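Local coordinates for sensor protein (Bacteroides thetaiotaomicron, PDB 2X7X) that binds fructose through its periplasmic domain, the part present here, and probably signals its presence as a hybrid two-component histidine kinase, at residues D46-H56 with I68-I79. Numbering follows the deposited sequence.
Sequences DDNSKQAEDVH and ISANEAAPMTPI
Gln51 reaches across to the chain leaving strand 65-68 and holds its backbone with both ends of one amide. Its OE1 receives Asn71 N at 2.9 Å on a lone pair in the carbonyl plane, while NE2 gives a hydrogen to Ser69 O at 2.8 Å, from above that carbonyl's plane. A glutamine suits this buried place because it offers an acceptor and a donor together; with CG anti to the backbone N (chi1 -160°) and the chain extended beyond, the amide spans the gap between helix and loop.

One turn earlier, Asn48 works in the same two-handed way on side chains, its short amide giving an acceptor and a donor at the helix start. Asn71 ND2 donates to Asn48 OD1 at 2.8 Å in a nearly straight bond (169°), from above the carbonyl plane, and Asn48 ND2 passes a hydrogen to Glu72 OE1 at 3.1 Å, above the carboxylate plane and beside the ring of Pro75. Replacing Asn48 by alanine would remove the amide and is likely to leave Asn71 ND2 and the Glu72 carboxylate without these mates.

The first turns of the two helices (48-56 and 73-79) run nearly parallel, 20° apart, on one side of the parallel sheet of a periplasmic-binding-protein lobe, linked through strand 65-68 in Rossmann-like topology. Farther along, apolar groups replace the amides: Val55 CB lies 3.7 Å from Ile79 CG2, Val55 CG2 meets Ile68 CD1, and small Ala52 lets Ile79 CG1 come close.

Asp47, as N-cap, accepts from Lys50 N through OD2, satisfying a first-turn N-H of the helix that carries Asn48 and Gln51. On the sugar side, Ser69 OG is hydrogen-bonded to Asp94 and Asn71 O to Arg95; Asp94 and Arg95 both bind fructose.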
ATOM      1  N   ASP A  46       4.449  30.144  -4.712  1.00 35.85           N
ATOM      2  CA  ASP A  46       5.137  30.453  -3.444  1.00 36.05           C
ATOM      3  C   ASP A  46       5.232  31.942  -3.098  1.00 36.20           C
ATOM      4  O   ASP A  46       6.105  32.355  -2.323  1.00 35.76           O
ATOM      5  CB  ASP A  46       6.515  29.774  -3.395  1.00 36.10           C
ATOM      6  CG  ASP A  46       6.446  28.294  -3.765  1.00 37.36           C
ATOM      7  OD1 ASP A  46       5.815  27.515  -3.012  1.00 36.77           O
ATOM      8  OD2 ASP A  46       7.001  27.909  -4.822  1.00 39.32           O
ATOM      9  N   ASP A  47       4.296  32.718  -3.648  1.00 36.56           N
ATOM     10  CA  ASP A  47       4.274  34.185  -3.549  1.00 36.87           C
ATOM     11  C   ASP A  47       2.933  34.702  -2.990  1.00 36.60           C
ATOM     12  O   ASP A  47       1.861  34.435  -3.550  1.00 36.11           O
ATOM     13  CB  ASP A  47       4.575  34.811  -4.928  1.00 36.97           C
ATOM     14  CG  ASP A  47       4.700  36.333  -4.877  1.00 38.56           C
ATOM     15  OD1 ASP A  47       5.814  36.841  -4.599  1.00 40.14           O
ATOM     16  OD2 ASP A  47       3.679  37.026  -5.119  1.00 39.51           O
ATOM     17  N   ASN A  48       3.017  35.456  -1.897  1.00 36.94           N
ATOM     18  CA  ASN A  48       1.843  35.973  -1.184  1.00 37.49           C
ATOM     19  C   ASN A  48       0.947  36.897  -2.005  1.00 38.03           C
ATOM     20  O   ASN A  48      -0.288  36.866  -1.869  1.00 38.02           O
ATOM     21  CB  ASN A  48       2.269  36.675   0.109  1.00 37.53           C
ATOM     22  CG  ASN A  48       2.844  35.711   1.146  1.00 37.29           C
ATOM     23  OD1 ASN A  48       2.379  34.580   1.295  1.00 36.45           O
ATOM     24  ND2 ASN A  48       3.860  36.162   1.869  1.00 36.62           N
ATOM     25  N   SER A  49       1.570  37.712  -2.858  1.00 38.70           N
ATOM     26  CA  SER A  49       0.835  38.584  -3.777  1.00 39.01           C
ATOM     27  C   SER A  49       0.007  37.791  -4.769  1.00 39.05           C
ATOM     28  O   SER A  49      -1.192  38.035  -4.905  1.00 39.53           O
ATOM     29  CB  SER A  49       1.774  39.542  -4.497  1.00 38.79           C
ATOM     30  OG  SER A  49       2.377  40.405  -3.552  1.00 39.40           O
ATOM     31  N   LYS A  50       0.633  36.836  -5.446  1.00 39.01           N
ATOM     32  CA  LYS A  50      -0.070  36.046  -6.442  1.00 39.45           C
ATOM     33  C   LYS A  50      -1.256  35.354  -5.776  1.00 39.94           C
ATOM     34  O   LYS A  50      -2.355  35.321  -6.340  1.00 40.05           O
ATOM     35  CB  LYS A  50       0.867  35.023  -7.103  1.00 39.44           C
ATOM     36  CG  LYS A  50       0.790  34.927  -8.631  1.00 39.62           C
ATOM     37  CD  LYS A  50      -0.443  34.176  -9.126  1.00 40.92           C
ATOM     38  N   GLN A  51      -1.046  34.822  -4.569  1.00 40.33           N
ATOM     39  CA  GLN A  51      -2.137  34.159  -3.859  1.00 40.70           C
ATOM     40  C   GLN A  51      -3.314  35.107  -3.494  1.00 41.29           C
ATOM     41  O   GLN A  51      -4.480  34.709  -3.566  1.00 41.05           O
ATOM     42  CB  GLN A  51      -1.638  33.346  -2.657  1.00 40.30           C
ATOM     43  CG  GLN A  51      -2.662  32.295  -2.220  1.00 39.56           C
ATOM     44  CD  GLN A  51      -2.146  31.335  -1.176  1.00 38.66           C
ATOM     45  OE1 GLN A  51      -1.578  31.735  -0.166  1.00 40.02           O
ATOM     46  NE2 GLN A  51      -2.367  30.060  -1.404  1.00 38.33           N
ATOM     47  N   ALA A  52      -3.009  36.351  -3.126  1.00 42.17           N
ATOM     48  CA  ALA A  52      -4.052  37.383  -2.998  1.00 43.46           C
ATOM     49  C   ALA A  52      -4.773  37.565  -4.341  1.00 44.45           C
ATOM     50  O   ALA A  52      -6.002  37.430  -4.421  1.00 44.56           O
ATOM     51  CB  ALA A  52      -3.469  38.712  -2.502  1.00 43.02           C
ATOM     52  N   GLU A  53      -3.995  37.820  -5.396  1.00 45.53           N
ATOM     53  CA  GLU A  53      -4.530  37.932  -6.753  1.00 46.80           C
ATOM     54  C   GLU A  53      -5.458  36.765  -7.110  1.00 47.08           C
ATOM     55  O   GLU A  53      -6.551  36.978  -7.638  1.00 47.31           O
ATOM     56  CB  GLU A  53      -3.401  38.093  -7.774  1.00 46.91           C
ATOM     57  CG  GLU A  53      -2.557  39.348  -7.533  1.00 49.69           C
ATOM     58  CD  GLU A  53      -1.583  39.659  -8.668  1.00 53.52           C
ATOM     59  OE1 GLU A  53      -2.000  39.611  -9.855  1.00 54.83           O
ATOM     60  OE2 GLU A  53      -0.401  39.969  -8.367  1.00 54.02           O
ATOM     61  N   ASP A  54      -5.043  35.543  -6.794  1.00 47.59           N
ATOM     62  CA  ASP A  54      -5.878  34.372  -7.050  1.00 48.35           C
ATOM     63  C   ASP A  54      -7.160  34.380  -6.205  1.00 48.58           C
ATOM     64  O   ASP A  54      -8.235  34.043  -6.703  1.00 48.51           O
ATOM     65  CB  ASP A  54      -5.089  33.070  -6.852  1.00 48.58           C
ATOM     66  CG  ASP A  54      -3.870  32.963  -7.778  1.00 49.62           C
ATOM     67  OD1 ASP A  54      -3.973  33.286  -8.981  1.00 51.86           O
ATOM     68  OD2 ASP A  54      -2.798  32.549  -7.302  1.00 50.04           O
ATOM     69  N   VAL A  55      -7.060  34.781  -4.941  1.00 48.97           N
ATOM     70  CA  VAL A  55      -8.262  34.866  -4.103  1.00 49.50           C
ATOM     71  C   VAL A  55      -9.202  35.978  -4.595  1.00 50.07           C
ATOM     72  O   VAL A  55     -10.404  35.752  -4.742  1.00 49.90           O
ATOM     73  CB  VAL A  55      -7.947  34.995  -2.580  1.00 49.43           C
ATOM     74  CG1 VAL A  55      -9.234  35.060  -1.760  1.00 48.83           C
ATOM     75  CG2 VAL A  55      -7.117  33.826  -2.111  1.00 48.50           C
ATOM     76  N   HIS A  56      -8.654  37.159  -4.876  1.00 50.97           N
ATOM     77  CA  HIS A  56      -9.456  38.256  -5.437  1.00 51.99           C
ATOM     78  C   HIS A  56     -10.146  37.846  -6.738  1.00 52.73           C
ATOM     79  O   HIS A  56     -11.324  38.157  -6.933  1.00 52.96           O
ATOM     80  CB  HIS A  56      -8.634  39.540  -5.624  1.00 51.75           C
ATOM     81  CG  HIS A  56      -8.234  40.199  -4.338  1.00 51.83           C
ATOM     82  ND1 HIS A  56      -7.101  40.978  -4.222  1.00 52.82           N
ATOM     83  CD2 HIS A  56      -8.807  40.185  -3.110  1.00 52.04           C
ATOM     84  CE1 HIS A  56      -6.997  41.425  -2.980  1.00 53.21           C
ATOM     85  NE2 HIS A  56      -8.020  40.956  -2.285  1.00 53.57           N
ATOM     86  N   ILE A  68      -8.472  26.951  -0.102  1.00 40.71           N
ATOM     87  CA  ILE A  68      -7.155  27.590  -0.073  1.00 39.61           C
ATOM     88  C   ILE A  68      -6.157  26.906   0.862  1.00 38.63           C
ATOM     89  O   ILE A  68      -6.507  26.432   1.949  1.00 38.48           O
ATOM     90  CB  ILE A  68      -7.244  29.121   0.272  1.00 39.70           C
ATOM     91  CG1 ILE A  68      -5.863  29.775   0.187  1.00 40.04           C
ATOM     92  CG2 ILE A  68      -7.837  29.338   1.646  1.00 39.21           C
ATOM     93  CD1 ILE A  68      -5.847  31.252   0.428  1.00 41.50           C
ATOM     94  N   SER A  69      -4.907  26.879   0.416  1.00 37.67           N
ATOM     95  CA  SER A  69      -3.771  26.520   1.250  1.00 36.52           C
ATOM     96  C   SER A  69      -2.874  27.752   1.434  1.00 35.23           C
ATOM     97  O   SER A  69      -2.120  28.119   0.529  1.00 35.25           O
ATOM     98  CB  SER A  69      -3.007  25.354   0.620  1.00 36.66           C
ATOM     99  OG  SER A  69      -1.675  25.310   1.110  1.00 39.18           O
ATOM    100  N   ALA A  70      -2.952  28.373   2.613  1.00 33.76           N
ATOM    101  CA  ALA A  70      -2.327  29.686   2.878  1.00 32.30           C
ATOM    102  C   ALA A  70      -0.791  29.702   2.914  1.00 31.37           C
ATOM    103  O   ALA A  70      -0.181  29.209   3.863  1.00 31.05           O
ATOM    104  CB  ALA A  70      -2.900  30.280   4.163  1.00 32.05           C
ATOM    105  N   ASN A  71      -0.184  30.312   1.894  1.00 30.68           N
ATOM    106  CA  ASN A  71       1.279  30.314   1.688  1.00 30.02           C
ATOM    107  C   ASN A  71       2.100  30.621   2.931  1.00 30.35           C
ATOM    108  O   ASN A  71       3.041  29.902   3.255  1.00 30.16           O
ATOM    109  CB  ASN A  71       1.669  31.277   0.569  1.00 29.43           C
ATOM    110  CG  ASN A  71       3.147  31.219   0.238  1.00 28.03           C
ATOM    111  OD1 ASN A  71       3.642  30.206  -0.235  1.00 27.94           O
ATOM    112  ND2 ASN A  71       3.852  32.313   0.465  1.00 25.13           N
ATOM    113  N   GLU A  72       1.755  31.717   3.592  1.00 30.61           N
ATOM    114  CA  GLU A  72       2.275  32.039   4.901  1.00 31.64           C
ATOM    115  C   GLU A  72       1.063  32.448   5.703  1.00 31.67           C
ATOM    116  O   GLU A  72       0.097  32.933   5.128  1.00 31.80           O
ATOM    117  CB  GLU A  72       3.291  33.173   4.831  1.00 31.78           C
ATOM    118  CG  GLU A  72       4.436  32.887   3.881  1.00 34.41           C
ATOM    119  CD  GLU A  72       5.639  33.771   4.102  1.00 37.85           C
ATOM    120  OE1 GLU A  72       6.048  34.464   3.148  1.00 38.84           O
ATOM    121  OE2 GLU A  72       6.187  33.772   5.226  1.00 41.73           O
ATOM    122  N   ALA A  73       1.109  32.246   7.016  1.00 31.90           N
ATOM    123  CA  ALA A  73      -0.065  32.431   7.877  1.00 32.32           C
ATOM    124  C   ALA A  73      -0.509  33.883   8.029  1.00 32.47           C
ATOM    125  O   ALA A  73      -1.669  34.214   7.770  1.00 32.29           O
ATOM    126  CB  ALA A  73       0.177  31.809   9.248  1.00 32.26           C
ATOM    127  N   ALA A  74       0.421  34.733   8.448  1.00 32.90           N
ATOM    128  CA  ALA A  74       0.140  36.139   8.708  1.00 33.69           C
ATOM    129  C   ALA A  74      -0.356  36.936   7.483  1.00 34.38           C
ATOM    130  O   ALA A  74      -1.450  37.511   7.535  1.00 34.53           O
ATOM    131  CB  ALA A  74       1.368  36.821   9.356  1.00 33.66           C
ATOM    132  N   PRO A  75       0.431  36.965   6.376  1.00 34.68           N
ATOM    133  CA  PRO A  75       0.048  37.795   5.238  1.00 34.58           C
ATOM    134  C   PRO A  75      -1.262  37.378   4.600  1.00 34.75           C
ATOM    135  O   PRO A  75      -1.960  38.224   4.054  1.00 35.29           O
ATOM    136  CB  PRO A  75       1.196  37.590   4.252  1.00 34.55           C
ATOM    137  CG  PRO A  75       2.351  37.167   5.101  1.00 35.20           C
ATOM    138  CD  PRO A  75       1.724  36.295   6.137  1.00 34.71           C
ATOM    139  N   MET A  76      -1.613  36.104   4.678  1.00 34.65           N
ATOM    140  CA  MET A  76      -2.827  35.653   4.017  1.00 35.04           C
ATOM    141  C   MET A  76      -4.089  35.780   4.873  1.00 34.90           C
ATOM    142  O   MET A  76      -5.208  35.677   4.355  1.00 34.82           O
ATOM    143  CB  MET A  76      -2.663  34.218   3.517  1.00 35.27           C
ATOM    144  CG  MET A  76      -3.165  34.018   2.086  1.00 37.13           C
ATOM    145  SD  MET A  76      -2.340  35.117   0.887  1.00 39.13           S
ATOM    146  CE  MET A  76      -0.630  34.828   1.288  1.00 37.63           C
ATOM    147  N   THR A  77      -3.914  36.004   6.172  1.00 34.87           N
ATOM    148  CA  THR A  77      -5.056  36.102   7.086  1.00 35.07           C
ATOM    149  C   THR A  77      -6.067  37.175   6.647  1.00 35.17           C
ATOM    150  O   THR A  77      -7.231  36.853   6.431  1.00 34.90           O
ATOM    151  CB  THR A  77      -4.614  36.274   8.571  1.00 35.16           C
ATOM    152  OG1 THR A  77      -3.919  35.097   8.996  1.00 34.22           O
ATOM    153  CG2 THR A  77      -5.823  36.492   9.488  1.00 35.40           C
ATOM    154  N   PRO A  78      -5.628  38.440   6.480  1.00 35.59           N
ATOM    155  CA  PRO A  78      -6.611  39.443   6.029  1.00 35.89           C
ATOM    156  C   PRO A  78      -7.364  39.009   4.762  1.00 36.19           C
ATOM    157  O   PRO A  78      -8.597  39.146   4.686  1.00 36.22           O
ATOM    158  CB  PRO A  78      -5.760  40.697   5.766  1.00 35.70           C
ATOM    159  CG  PRO A  78      -4.316  40.240   5.810  1.00 35.91           C
ATOM    160  CD  PRO A  78      -4.286  39.025   6.669  1.00 35.60           C
ATOM    161  N   ILE A  79      -6.629  38.446   3.806  1.00 36.34           N
ATOM    162  CA  ILE A  79      -7.205  38.034   2.534  1.00 36.66           C
ATOM    163  C   ILE A  79      -8.253  36.917   2.653  1.00 37.38           C
ATOM    164  O   ILE A  79      -9.246  36.919   1.933  1.00 37.59           O
ATOM    165  CB  ILE A  79      -6.107  37.714   1.501  1.00 36.43           C
ATOM    166  CG1 ILE A  79      -5.656  38.999   0.816  1.00 36.35           C
ATOM    167  CG2 ILE A  79      -6.615  36.757   0.424  1.00 35.98           C
ATOM    168  CD1 ILE A  79      -4.699  39.857   1.609  1.00 37.86           C
TER